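Local coordinates for DNA double-strand break repair nuclease NurA (PDB 2YGK), which trims the ends of linear double-stranded DNA as a manganese-dependent nuclease, probably acting with the HerA helicase in double-strand break repair, at residues A[103-114]-A[171-182]. Residues are numbered along the deposited sequence; the frame is centred on the assembly and turned at random.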
# COMPACT_ATOMS: atom_id res chain seq x y z
N ASP A 103 10.52 -4.74 0.80
CA ASP A 103 9.51 -5.77 0.56
C ASP A 103 8.91 -6.33 1.87
O ASP A 103 8.23 -7.34 1.86
CB ASP A 103 10.09 -6.88 -0.32
CG ASP A 103 10.71 -6.33 -1.59
OD1 ASP A 103 10.02 -5.56 -2.30
OD2 ASP A 103 11.89 -6.64 -1.88
N ALA A 104 9.14 -5.62 2.97
CA ALA A 104 8.65 -6.02 4.29
C ALA A 104 7.13 -6.21 4.35
O ALA A 104 6.64 -7.21 4.90
CB ALA A 104 9.10 -5.02 5.33
N GLN A 105 6.37 -5.28 3.79
CA GLN A 105 4.91 -5.46 3.73
C GLN A 105 4.50 -6.68 2.91
O GLN A 105 3.52 -7.33 3.19
CB GLN A 105 4.20 -4.21 3.19
CG GLN A 105 4.38 -2.97 4.09
CD GLN A 105 3.70 -3.11 5.43
OE1 GLN A 105 2.67 -3.77 5.56
NE2 GLN A 105 4.28 -2.50 6.43
N GLU A 106 5.27 -6.98 1.87
CA GLU A 106 4.96 -8.09 1.01
C GLU A 106 5.34 -9.42 1.71
O GLU A 106 4.54 -10.39 1.72
CB GLU A 106 5.67 -7.92 -0.33
CG GLU A 106 4.91 -8.58 -1.46
CD GLU A 106 5.75 -8.94 -2.66
OE1 GLU A 106 6.76 -8.24 -2.92
OE2 GLU A 106 5.37 -9.93 -3.35
N ARG A 107 6.52 -9.46 2.34
CA ARG A 107 6.87 -10.64 3.10
C ARG A 107 5.82 -10.92 4.17
O ARG A 107 5.50 -12.08 4.42
CB ARG A 107 8.25 -10.55 3.75
CG ARG A 107 9.33 -10.11 2.80
CD ARG A 107 10.72 -10.51 3.21
NE ARG A 107 11.19 -9.87 4.44
CZ ARG A 107 11.53 -8.60 4.54
NH1 ARG A 107 11.43 -7.80 3.49
NH2 ARG A 107 11.94 -8.14 5.72
N ILE A 108 5.32 -9.88 4.83
CA ILE A 108 4.37 -10.10 5.90
C ILE A 108 3.15 -10.78 5.30
O ILE A 108 2.66 -11.77 5.85
CB ILE A 108 3.92 -8.82 6.60
CG1 ILE A 108 5.05 -8.24 7.46
CG2 ILE A 108 2.72 -9.09 7.49
CD1 ILE A 108 4.89 -6.74 7.73
N SER A 109 2.67 -10.27 4.18
CA SER A 109 1.46 -10.82 3.60
C SER A 109 1.68 -12.23 3.08
O SER A 109 0.80 -13.06 3.19
CB SER A 109 0.86 -9.89 2.54
OG SER A 109 1.84 -9.42 1.66
N LEU A 110 2.85 -12.51 2.50
CA LEU A 110 3.15 -13.84 1.99
C LEU A 110 3.25 -14.81 3.15
O LEU A 110 2.87 -15.98 3.03
CB LEU A 110 4.45 -13.84 1.19
CG LEU A 110 4.32 -13.18 -0.18
CD1 LEU A 110 5.67 -12.85 -0.81
CD2 LEU A 110 3.52 -14.03 -1.11
N LEU A 111 3.79 -14.35 4.26
CA LEU A 111 3.82 -15.15 5.47
C LEU A 111 2.40 -15.47 5.94
O LEU A 111 2.10 -16.62 6.29
CB LEU A 111 4.61 -14.42 6.52
CG LEU A 111 4.77 -15.01 7.91
CD1 LEU A 111 5.03 -16.51 7.89
CD2 LEU A 111 5.91 -14.24 8.60
N MSE A 112 1.51 -14.49 5.87
CA MSE A 112 0.11 -14.71 6.21
C MSE A 112 -0.49 -15.75 5.26
O MSE A 112 -1.11 -16.70 5.72
CB MSE A 112 -0.65 -13.39 6.17
CG MSE A 112 -2.16 -13.49 6.48
SE MSE A 112 -3.13 -11.89 5.83
CE MSE A 112 -2.52 -12.06 3.97
N GLU A 113 -0.27 -15.61 3.96
CA GLU A 113 -0.80 -16.55 2.99
C GLU A 113 -0.30 -17.99 3.28
O GLU A 113 -1.07 -18.94 3.30
CB GLU A 113 -0.49 -16.04 1.56
CG GLU A 113 -1.65 -15.04 0.99
CD GLU A 113 -1.17 -13.65 0.42
OE1 GLU A 113 0.04 -13.49 0.11
OE2 GLU A 113 -2.03 -12.72 0.27
N ALA A 114 0.98 -18.13 3.61
CA ALA A 114 1.53 -19.39 4.08
C ALA A 114 0.69 -20.07 5.17
O ALA A 114 0.45 -21.28 5.09
CB ALA A 114 2.93 -19.18 4.56
N GLU A 171 17.03 -10.19 1.89
CA GLU A 171 15.63 -9.79 1.77
C GLU A 171 14.96 -10.31 0.50
O GLU A 171 13.83 -10.82 0.56
CB GLU A 171 15.50 -8.26 1.78
CG GLU A 171 16.17 -7.57 2.96
CD GLU A 171 15.36 -6.41 3.48
OE1 GLU A 171 14.87 -5.60 2.64
OE2 GLU A 171 15.21 -6.31 4.72
N ARG A 172 15.62 -10.16 -0.65
CA ARG A 172 15.03 -10.56 -1.93
C ARG A 172 14.78 -12.06 -1.92
O ARG A 172 13.73 -12.53 -2.38
CB ARG A 172 15.92 -10.19 -3.12
CG ARG A 172 15.71 -8.77 -3.66
CD ARG A 172 16.45 -8.56 -4.99
NE ARG A 172 17.81 -9.11 -4.98
CZ ARG A 172 18.82 -8.63 -4.26
NH1 ARG A 172 18.67 -7.57 -3.48
NH2 ARG A 172 20.01 -9.22 -4.32
N LYS A 173 15.75 -12.79 -1.37
CA LYS A 173 15.64 -14.22 -1.19
C LYS A 173 14.51 -14.62 -0.25
O LYS A 173 13.88 -15.63 -0.48
CB LYS A 173 16.96 -14.83 -0.71
CG LYS A 173 17.95 -15.04 -1.85
CD LYS A 173 19.21 -15.74 -1.37
CE LYS A 173 20.16 -15.92 -2.53
NZ LYS A 173 21.40 -16.63 -2.13
N MSE A 174 14.24 -13.85 0.81
CA MSE A 174 13.13 -14.20 1.70
C MSE A 174 11.74 -14.04 0.99
O MSE A 174 10.93 -14.97 0.96
CB MSE A 174 13.14 -13.43 3.02
CG MSE A 174 12.00 -13.96 3.92
SE MSE A 174 11.69 -13.11 5.60
CE MSE A 174 10.53 -14.33 6.48
N ARG A 175 11.49 -12.87 0.42
CA ARG A 175 10.29 -12.67 -0.35
C ARG A 175 10.16 -13.82 -1.35
O ARG A 175 9.10 -14.41 -1.45
CB ARG A 175 10.29 -11.33 -1.08
CG ARG A 175 9.26 -11.25 -2.23
CD ARG A 175 9.51 -10.04 -3.11
NE ARG A 175 10.92 -9.97 -3.50
CZ ARG A 175 11.38 -10.02 -4.74
NH1 ARG A 175 10.56 -10.09 -5.78
NH2 ARG A 175 12.70 -9.97 -4.95
N ASP A 176 11.24 -14.12 -2.06
CA ASP A 176 11.20 -15.12 -3.14
C ASP A 176 11.01 -16.54 -2.61
O ASP A 176 10.24 -17.31 -3.18
CB ASP A 176 12.42 -15.01 -4.06
CG ASP A 176 12.29 -13.88 -5.08
OD1 ASP A 176 11.31 -13.10 -5.00
OD2 ASP A 176 13.14 -13.80 -5.98
N LEU A 177 11.69 -16.89 -1.52
CA LEU A 177 11.42 -18.16 -0.86
C LEU A 177 9.98 -18.29 -0.40
O LEU A 177 9.40 -19.36 -0.51
CB LEU A 177 12.32 -18.37 0.34
CG LEU A 177 13.67 -18.99 0.08
CD1 LEU A 177 14.32 -19.25 1.45
CD2 LEU A 177 13.59 -20.27 -0.77
N LEU A 178 9.41 -17.22 0.15
CA LEU A 178 8.01 -17.27 0.60
C LEU A 178 7.04 -17.44 -0.57
O LEU A 178 6.08 -18.16 -0.47
CB LEU A 178 7.65 -16.04 1.43
CG LEU A 178 8.17 -16.06 2.87
CD1 LEU A 178 8.21 -14.66 3.54
CD2 LEU A 178 7.37 -17.03 3.69
N MSE A 179 7.33 -16.79 -1.70
CA MSE A 179 6.53 -16.97 -2.90
C MSE A 179 6.52 -18.43 -3.32
O MSE A 179 5.46 -19.01 -3.56
CB MSE A 179 7.09 -16.10 -4.03
CG MSE A 179 6.80 -14.64 -3.84
SE MSE A 179 7.53 -13.55 -5.26
CE MSE A 179 6.34 -14.14 -6.70
N LEU A 180 7.71 -19.03 -3.39
CA LEU A 180 7.83 -20.45 -3.71
C LEU A 180 7.01 -21.33 -2.77
O LEU A 180 6.22 -22.17 -3.21
CB LEU A 180 9.29 -20.91 -3.68
CG LEU A 180 9.99 -21.12 -5.03
CD1 LEU A 180 11.36 -21.74 -4.79
CD2 LEU A 180 9.18 -22.02 -5.97
N LEU A 181 7.18 -21.11 -1.46
CA LEU A 181 6.42 -21.86 -0.45
C LEU A 181 4.91 -21.85 -0.74
O LEU A 181 4.25 -22.90 -0.72
CB LEU A 181 6.67 -21.29 0.95
CG LEU A 181 6.04 -22.11 2.08
CD1 LEU A 181 6.44 -23.59 1.96
CD2 LEU A 181 6.38 -21.56 3.45
N ASN A 182 4.37 -20.68 -1.01
CA ASN A 182 2.96 -20.61 -1.36
C ASN A 182 2.61 -21.45 -2.61
O ASN A 182 1.62 -22.18 -2.61
CB ASN A 182 2.55 -19.17 -1.56
CG ASN A 182 2.71 -18.36 -0.32
OD1 ASN A 182 2.81 -18.91 0.77
ND2 ASN A 182 2.71 -17.05 -0.46
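Helices 104-114 and 171-182 run the same way, crossing at 24° with their axes 9.3 Å apart, and R107 lies opposite R175, L110 opposite L178 and A114 opposite N182. Branched, apolar leucine suits the middle, filling the interface with both methyls: L110 CB rests on L178 CB at 3.9 Å, L110 CD1 meets M179 CG, and L110 CD2 packs against N182 ND2. Near the N-terminal ends, R107 lays its aliphatic chain across the R175 backbone, while the selenium of M174, on an extended side chain, meets the guanidinium edge 3.5 Å from R107 NE. A bend at chi3 (-66°) brings this group, also in cation-pi contact with F98, near poorly ordered E171; R107 NH2 and E171 OE2, 3.9 Å apart and well out of plane, are linked by charge alone. Replacing R107 with an alanine would probably cost F98 its cation and open a gap beside M174. R175 serves two acids, D103 through a long bridge and D176 over its guanidinium face, while its CD packs against E106 OE1. Small A114 leaves space for the N182 amide alongside. In this RNase H-clan domain, helix 104-123 packs through I108 on strands 70-82 and 85-98, and helix 171-193 forms a second, near-parallel layer, its M174, L178 and L181 also reaching helix 162-166.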